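Long-range contact in exopolyphosphatase (Cytophaga hutchinsonii, PDB 3MDQ), which probably hydrolyses inorganic polyphosphate from its chain ends, releasing orthophosphate: residues D215-E227 with Y237-L251. Residues are numbered along the deposited sequence; the frame is centred on the assembly and turned at random. Where two conformers were deposited one is given.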
loop_
_atom_site.group_PDB
_atom_site.type_symbol
_atom_site.label_atom_id
_atom_site.label_comp_id
_atom_site.label_asym_id
_atom_site.label_seq_id
_atom_site.Cartn_x
_atom_site.Cartn_y
_atom_site.Cartn_z
ATOM N N ASP A 215 -6.785 0.423 5.246
ATOM C CA ASP A 215 -8.025 1.153 4.959
ATOM C C ASP A 215 -9.211 0.248 5.223
ATOM O O ASP A 215 -10.198 0.659 5.838
ATOM C CB ASP A 215 -8.098 1.629 3.500
ATOM C CG ASP A 215 -7.082 2.687 3.152
ATOM O OD1 ASP A 215 -6.534 3.337 4.044
ATOM O OD2 ASP A 215 -6.856 2.899 1.914
ATOM N N THR A 216 -9.102 -1.020 4.786
ATOM C CA THR A 216 -10.194 -1.976 5.026
ATOM C C THR A 216 -10.415 -2.259 6.519
ATOM O O THR A 216 -11.569 -2.347 6.986
ATOM C CB THR A 216 -10.003 -3.269 4.202
ATOM O OG1 THR A 216 -10.248 -2.957 2.821
ATOM C CG2 THR A 216 -10.980 -4.381 4.630
ATOM N N LEU A 217 -9.338 -2.370 7.301
ATOM C CA LEU A 217 -9.474 -2.588 8.730
ATOM C C LEU A 217 -10.209 -1.407 9.368
ATOM O O LEU A 217 -11.100 -1.598 10.198
ATOM C CB LEU A 217 -8.131 -2.822 9.432
ATOM C CG LEU A 217 -7.365 -4.075 8.955
ATOM C CD1 LEU A 217 -5.977 -4.104 9.601
ATOM C CD2 LEU A 217 -8.220 -5.339 9.271
ATOM N N ALA A 218 -9.826 -0.194 8.983
ATOM C CA ALA A 218 -10.507 0.977 9.477
ATOM C C ALA A 218 -11.994 0.950 9.116
ATOM O O ALA A 218 -12.854 1.195 9.971
ATOM C CB ALA A 218 -9.843 2.249 8.969
ATOM N N GLU A 219 -12.302 0.663 7.855
ATOM C CA GLU A 219 -13.684 0.661 7.412
ATOM C C GLU A 219 -14.505 -0.402 8.144
ATOM O O GLU A 219 -15.628 -0.140 8.529
ATOM C CB GLU A 219 -13.779 0.489 5.890
ATOM C CG GLU A 219 -13.340 1.735 5.112
ATOM C CD GLU A 219 -13.308 1.539 3.591
ATOM O OE1 GLU A 219 -13.455 0.404 3.110
ATOM O OE2 GLU A 219 -13.125 2.541 2.874
HETATM N N MSE A 220 -13.916 -1.579 8.376
HETATM C CA MSE A 220 -14.590 -2.647 9.137
HETATM C C MSE A 220 -14.868 -2.191 10.550
HETATM O O MSE A 220 -15.916 -2.471 11.090
HETATM C CB MSE A 220 -13.751 -3.928 9.162
HETATM C CG MSE A 220 -13.701 -4.649 7.863
HETATM SE SE MSE A 220 -12.518 -6.144 7.773
HETATM C CE MSE A 220 -13.594 -7.376 8.814
ATOM N N ASN A 221 -13.921 -1.478 11.164
ATOM C CA ASN A 221 -14.087 -1.059 12.529
ATOM C C ASN A 221 -15.158 0.020 12.660
ATOM O O ASN A 221 -15.905 0.063 13.637
ATOM C CB ASN A 221 -12.784 -0.537 13.093
ATOM C CG ASN A 221 -12.732 -0.640 14.618
ATOM O OD1 ASN A 221 -12.972 -1.720 15.174
ATOM N ND2 ASN A 221 -12.467 0.492 15.285
ATOM N N ILE A 222 -15.188 0.907 11.681
ATOM C CA ILE A 222 -16.213 1.948 11.611
ATOM C C ILE A 222 -17.603 1.318 11.553
ATOM O O ILE A 222 -18.506 1.703 12.283
ATOM C CB ILE A 222 -15.936 2.886 10.417
ATOM C CG1 ILE A 222 -14.742 3.796 10.736
ATOM C CG2 ILE A 222 -17.171 3.727 10.031
ATOM C CD1 ILE A 222 -14.140 4.424 9.472
ATOM N N GLN A 223 -17.744 0.316 10.708
ATOM C CA GLN A 223 -19.027 -0.373 10.561
ATOM C C GLN A 223 -19.374 -1.106 11.844
ATOM O O GLN A 223 -20.515 -1.026 12.310
ATOM C CB GLN A 223 -18.993 -1.337 9.374
ATOM C CG GLN A 223 -20.343 -1.944 8.982
ATOM C CD GLN A 223 -21.447 -0.885 8.764
ATOM O OE1 GLN A 223 -21.461 -0.157 7.763
ATOM N NE2 GLN A 223 -22.379 -0.808 9.716
ATOM N N HIS A 224 -18.404 -1.777 12.456
ATOM C CA HIS A 224 -18.673 -2.513 13.682
ATOM C C HIS A 224 -19.130 -1.605 14.816
ATOM O O HIS A 224 -20.021 -1.987 15.580
ATOM C CB HIS A 224 -17.437 -3.304 14.114
ATOM C CG HIS A 224 -17.652 -4.111 15.352
ATOM N ND1 HIS A 224 -17.218 -3.689 16.586
ATOM C CD2 HIS A 224 -18.268 -5.296 15.548
ATOM C CE1 HIS A 224 -17.557 -4.586 17.494
ATOM N NE2 HIS A 224 -18.181 -5.577 16.887
ATOM N N HIS A 225 -18.532 -0.423 14.938
ATOM C CA HIS A 225 -18.901 0.524 15.990
ATOM C C HIS A 225 -20.027 1.485 15.582
ATOM O O HIS A 225 -20.408 2.352 16.376
ATOM C CB HIS A 225 -17.693 1.333 16.447
ATOM C CG HIS A 225 -16.685 0.530 17.202
ATOM N ND1 HIS A 225 -17.042 -0.352 18.208
ATOM C CD2 HIS A 225 -15.330 0.492 17.116
ATOM C CE1 HIS A 225 -15.947 -0.916 18.690
ATOM N NE2 HIS A 225 -14.898 -0.419 18.048
ATOM N N ARG A 226 -20.561 1.324 14.377
ATOM C CA ARG A 226 -21.584 2.231 13.844
ATOM C C ARG A 226 -21.159 3.697 13.980
ATOM O O ARG A 226 -21.929 4.542 14.416
ATOM C CB ARG A 226 -22.929 1.969 14.538
ATOM C CG ARG A 226 -23.323 0.483 14.491
ATOM N N GLU A 227 -19.911 3.977 13.626
ATOM C CA GLU A 227 -19.377 5.313 13.646
ATOM C C GLU A 227 -19.868 6.022 12.370
ATOM O O GLU A 227 -19.937 5.420 11.306
ATOM C CB GLU A 227 -17.834 5.268 13.750
ATOM C CG GLU A 227 -17.328 4.774 15.131
ATOM C CD GLU A 227 -15.864 4.225 15.168
ATOM O OE1 GLU A 227 -15.191 4.162 14.158
ATOM O OE2 GLU A 227 -15.364 3.801 16.234
ATOM N N TYR A 237 -7.041 7.577 11.121
ATOM C CA TYR A 237 -8.054 6.884 11.918
ATOM C C TYR A 237 -7.349 6.041 12.933
ATOM O O TYR A 237 -6.500 5.208 12.555
ATOM C CB TYR A 237 -8.929 6.004 10.998
ATOM C CG TYR A 237 -9.956 5.207 11.734
ATOM C CD1 TYR A 237 -11.180 5.758 12.035
ATOM C CD2 TYR A 237 -9.668 3.933 12.191
ATOM C CE1 TYR A 237 -12.149 5.016 12.759
ATOM C CE2 TYR A 237 -10.602 3.207 12.934
ATOM C CZ TYR A 237 -11.851 3.763 13.184
ATOM O OH TYR A 237 -12.786 3.042 13.926
ATOM N N LEU A 238 -7.656 6.199 14.214
ATOM C CA LEU A 238 -6.967 5.401 15.206
ATOM C C LEU A 238 -7.774 4.163 15.570
ATOM O O LEU A 238 -8.948 4.228 15.977
ATOM C CB LEU A 238 -6.652 6.199 16.448
ATOM C CG LEU A 238 -5.971 5.408 17.589
ATOM C CD1 LEU A 238 -5.140 6.367 18.400
ATOM C CD2 LEU A 238 -6.948 4.642 18.503
ATOM N N LEU A 239 -7.099 3.043 15.423
ATOM C CA LEU A 239 -7.626 1.706 15.704
ATOM C C LEU A 239 -7.015 1.242 17.013
ATOM O O LEU A 239 -5.795 1.101 17.123
ATOM C CB LEU A 239 -7.234 0.738 14.562
ATOM C CG LEU A 239 -7.736 -0.677 14.523
ATOM C CD1 LEU A 239 -9.268 -0.704 14.324
ATOM C CD2 LEU A 239 -7.008 -1.395 13.382
ATOM N N SER A 240 -7.829 0.981 18.021
ATOM C CA SER A 240 -7.263 0.472 19.266
ATOM C C SER A 240 -6.720 -0.948 19.102
ATOM O O SER A 240 -7.168 -1.674 18.215
ATOM C CB SER A 240 -8.274 0.505 20.393
ATOM O OG SER A 240 -9.277 -0.502 20.224
ATOM N N LEU A 241 -5.846 -1.362 20.020
ATOM C CA LEU A 241 -5.382 -2.777 19.980
ATOM C C LEU A 241 -6.509 -3.788 20.209
ATOM O O LEU A 241 -6.562 -4.801 19.499
ATOM C CB LEU A 241 -4.216 -3.043 20.893
ATOM C CG LEU A 241 -3.010 -2.231 20.464
ATOM C CD1 LEU A 241 -1.822 -2.606 21.336
ATOM C CD2 LEU A 241 -2.613 -2.325 18.984
ATOM N N PRO A 242 -7.418 -3.534 21.154
ATOM C CA PRO A 242 -8.580 -4.442 21.229
ATOM C C PRO A 242 -9.383 -4.550 19.942
ATOM O O PRO A 242 -9.846 -5.649 19.574
ATOM C CB PRO A 242 -9.400 -3.866 22.366
ATOM C CG PRO A 242 -8.404 -3.268 23.244
ATOM C CD PRO A 242 -7.382 -2.623 22.315
ATOM N N ASP A 243 -9.578 -3.423 19.244
ATOM C CA ASP A 243 -10.271 -3.462 17.984
ATOM C C ASP A 243 -9.484 -4.259 16.928
ATOM O O ASP A 243 -10.068 -5.053 16.194
ATOM C CB ASP A 243 -10.664 -2.053 17.534
ATOM C CG ASP A 243 -11.962 -1.538 18.245
ATOM O OD1 ASP A 243 -12.699 -2.306 18.923
ATOM O OD2 ASP A 243 -12.322 -0.402 18.083
ATOM N N PHE A 244 -8.171 -4.066 16.886
ATOM C CA PHE A 244 -7.314 -4.839 15.984
ATOM C C PHE A 244 -7.432 -6.314 16.307
ATOM O O PHE A 244 -7.563 -7.158 15.395
ATOM C CB PHE A 244 -5.827 -4.439 16.064
ATOM C CG PHE A 244 -4.967 -5.319 15.228
ATOM C CD1 PHE A 244 -4.995 -5.210 13.846
ATOM C CD2 PHE A 244 -4.227 -6.328 15.818
ATOM C CE1 PHE A 244 -4.224 -6.056 13.072
ATOM C CE2 PHE A 244 -3.480 -7.205 15.028
ATOM C CZ PHE A 244 -3.498 -7.054 13.676
ATOM N N ASN A 245 -7.379 -6.662 17.576
ATOM C CA ASN A 245 -7.453 -8.094 17.901
ATOM C C ASN A 245 -8.814 -8.728 17.590
ATOM O O ASN A 245 -8.880 -9.912 17.240
ATOM C CB ASN A 245 -6.983 -8.331 19.333
ATOM C CG ASN A 245 -5.462 -8.235 19.469
ATOM O OD1 ASN A 245 -4.684 -8.820 18.668
ATOM N ND2 ASN A 245 -5.022 -7.511 20.482
ATOM N N ARG A 246 -9.901 -7.967 17.673
ATOM C CA ARG A 246 -11.195 -8.465 17.221
ATOM C C ARG A 246 -11.181 -8.734 15.724
ATOM O O ARG A 246 -11.643 -9.802 15.271
ATOM C CB ARG A 246 -12.329 -7.481 17.548
ATOM C CG ARG A 246 -13.741 -8.020 17.259
ATOM C CD ARG A 246 -14.792 -6.907 17.183
ATOM N NE ARG A 246 -14.725 -6.161 15.918
ATOM C CZ ARG A 246 -14.196 -4.945 15.752
ATOM N NH1 ARG A 246 -13.690 -4.245 16.761
ATOM N NH2 ARG A 246 -14.204 -4.403 14.547
ATOM N N LEU A 247 -10.621 -7.796 14.966
ATOM C CA LEU A 247 -10.562 -7.960 13.525
ATOM C C LEU A 247 -9.654 -9.110 13.161
ATOM O O LEU A 247 -9.965 -9.863 12.233
ATOM C CB LEU A 247 -10.041 -6.674 12.877
ATOM C CG LEU A 247 -10.977 -5.463 12.955
ATOM C CD1 LEU A 247 -10.237 -4.108 12.669
ATOM C CD2 LEU A 247 -12.184 -5.719 12.006
ATOM N N ARG A 248 -8.547 -9.255 13.864
ATOM C CA ARG A 248 -7.601 -10.339 13.617
ATOM C C ARG A 248 -8.283 -11.690 13.833
ATOM O O ARG A 248 -8.193 -12.586 12.980
ATOM C CB ARG A 248 -6.376 -10.196 14.510
ATOM C CG ARG A 248 -5.397 -11.362 14.433
ATOM C CD ARG A 248 -4.257 -11.216 15.447
ATOM N NE ARG A 248 -4.690 -11.327 16.828
ATOM C CZ ARG A 248 -5.060 -12.456 17.434
ATOM N NH1 ARG A 248 -5.045 -13.606 16.783
ATOM N NH2 ARG A 248 -5.447 -12.429 18.703
ATOM N N LYS A 249 -8.982 -11.817 14.940
ATOM C CA LYS A 249 -9.621 -13.100 15.258
ATOM C C LYS A 249 -10.680 -13.408 14.187
ATOM O O LYS A 249 -10.778 -14.552 13.684
ATOM C CB LYS A 249 -10.221 -13.079 16.663
ATOM C CG LYS A 249 -9.206 -13.195 17.733
ATOM C CD LYS A 249 -9.893 -12.985 19.094
ATOM C CE LYS A 249 -8.951 -13.157 20.268
ATOM N NZ LYS A 249 -9.551 -12.588 21.522
ATOM N N GLN A 250 -11.442 -12.391 13.804
ATOM C CA GLN A 250 -12.497 -12.539 12.780
ATOM C C GLN A 250 -11.889 -12.989 11.441
ATOM O O GLN A 250 -12.337 -13.964 10.839
ATOM C CB GLN A 250 -13.296 -11.230 12.616
ATOM C CG GLN A 250 -14.247 -11.253 11.449
ATOM C CD GLN A 250 -14.902 -9.925 11.162
ATOM O OE1 GLN A 250 -14.761 -8.972 11.931
ATOM N NE2 GLN A 250 -15.610 -9.851 10.035
ATOM N N LEU A 251 -10.828 -12.323 10.998
ATOM C CA LEU A 251 -10.289 -12.629 9.680
ATOM C C LEU A 251 -9.504 -13.949 9.673
ATOM O O LEU A 251 -9.575 -14.678 8.693
ATOM C CB LEU A 251 -9.426 -11.455 9.206
ATOM C CG LEU A 251 -10.239 -10.228 8.854
ATOM C CD1 LEU A 251 -9.326 -8.964 8.718
ATOM C CD2 LEU A 251 -11.050 -10.415 7.567
#
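Asn221 on helix 215-225 bonds to Tyr237, Asp243 and Arg246 through both polar atoms of its amide. Its OD1 is gripped end-on by Arg246, 3.1 Å from NH1 and 3.0 Å from NH2, with amide and guanidinium planes nearly coplanar. Its ND2 donates to Tyr237 OH and, within the amide plane, to Asp243 OD2, both at 2.9 Å. With CG anti to the backbone N (chi1 -156°), the amide passes over Leu239 CD1 to reach all three. Were Asn221 an alanine, the Arg246 guanidinium would be likely to lose this acceptor, and Asp243 OD2 and Tyr237 OH their amide donor. In one of its two conformers, His225 NE2 donates to Asp243 OD2 at 2.6 Å, from the same face of the carboxylate as Asn221 ND2; Asp243 OD1 in turn salt-bridges Arg246 NH1. Tyr237 OH gives its proton to the syn lone pair of Glu227 OE1, 2.7 Å away. The Arg246 guanidinium lies flat on the His224 ring, planes at 4°, and its CD adds a CH-pi contact over that face.

The setting is the C-terminal half of an actin-like ATPase-clan fold: strand 236-240 is the antiparallel edge of a six-stranded mixed sheet, bonded to strand 291-295, and helix 241-251 follows it directly, N-capped by Ser240. The two helices run at 101° to each other.

Apolar packing flanks the polar bonds. Against the strand, Ala218 CB and Ile222 CG1 meet the Tyr237 ring obliquely; between the helices, Leu217 CD2 touches Leu251 CD1 (3.8 Å) beside Ile277 of helix 267-286. Selenomethionine Met220 sets CB against Leu247 CD2 and bends its CE onto the Gln250 amide.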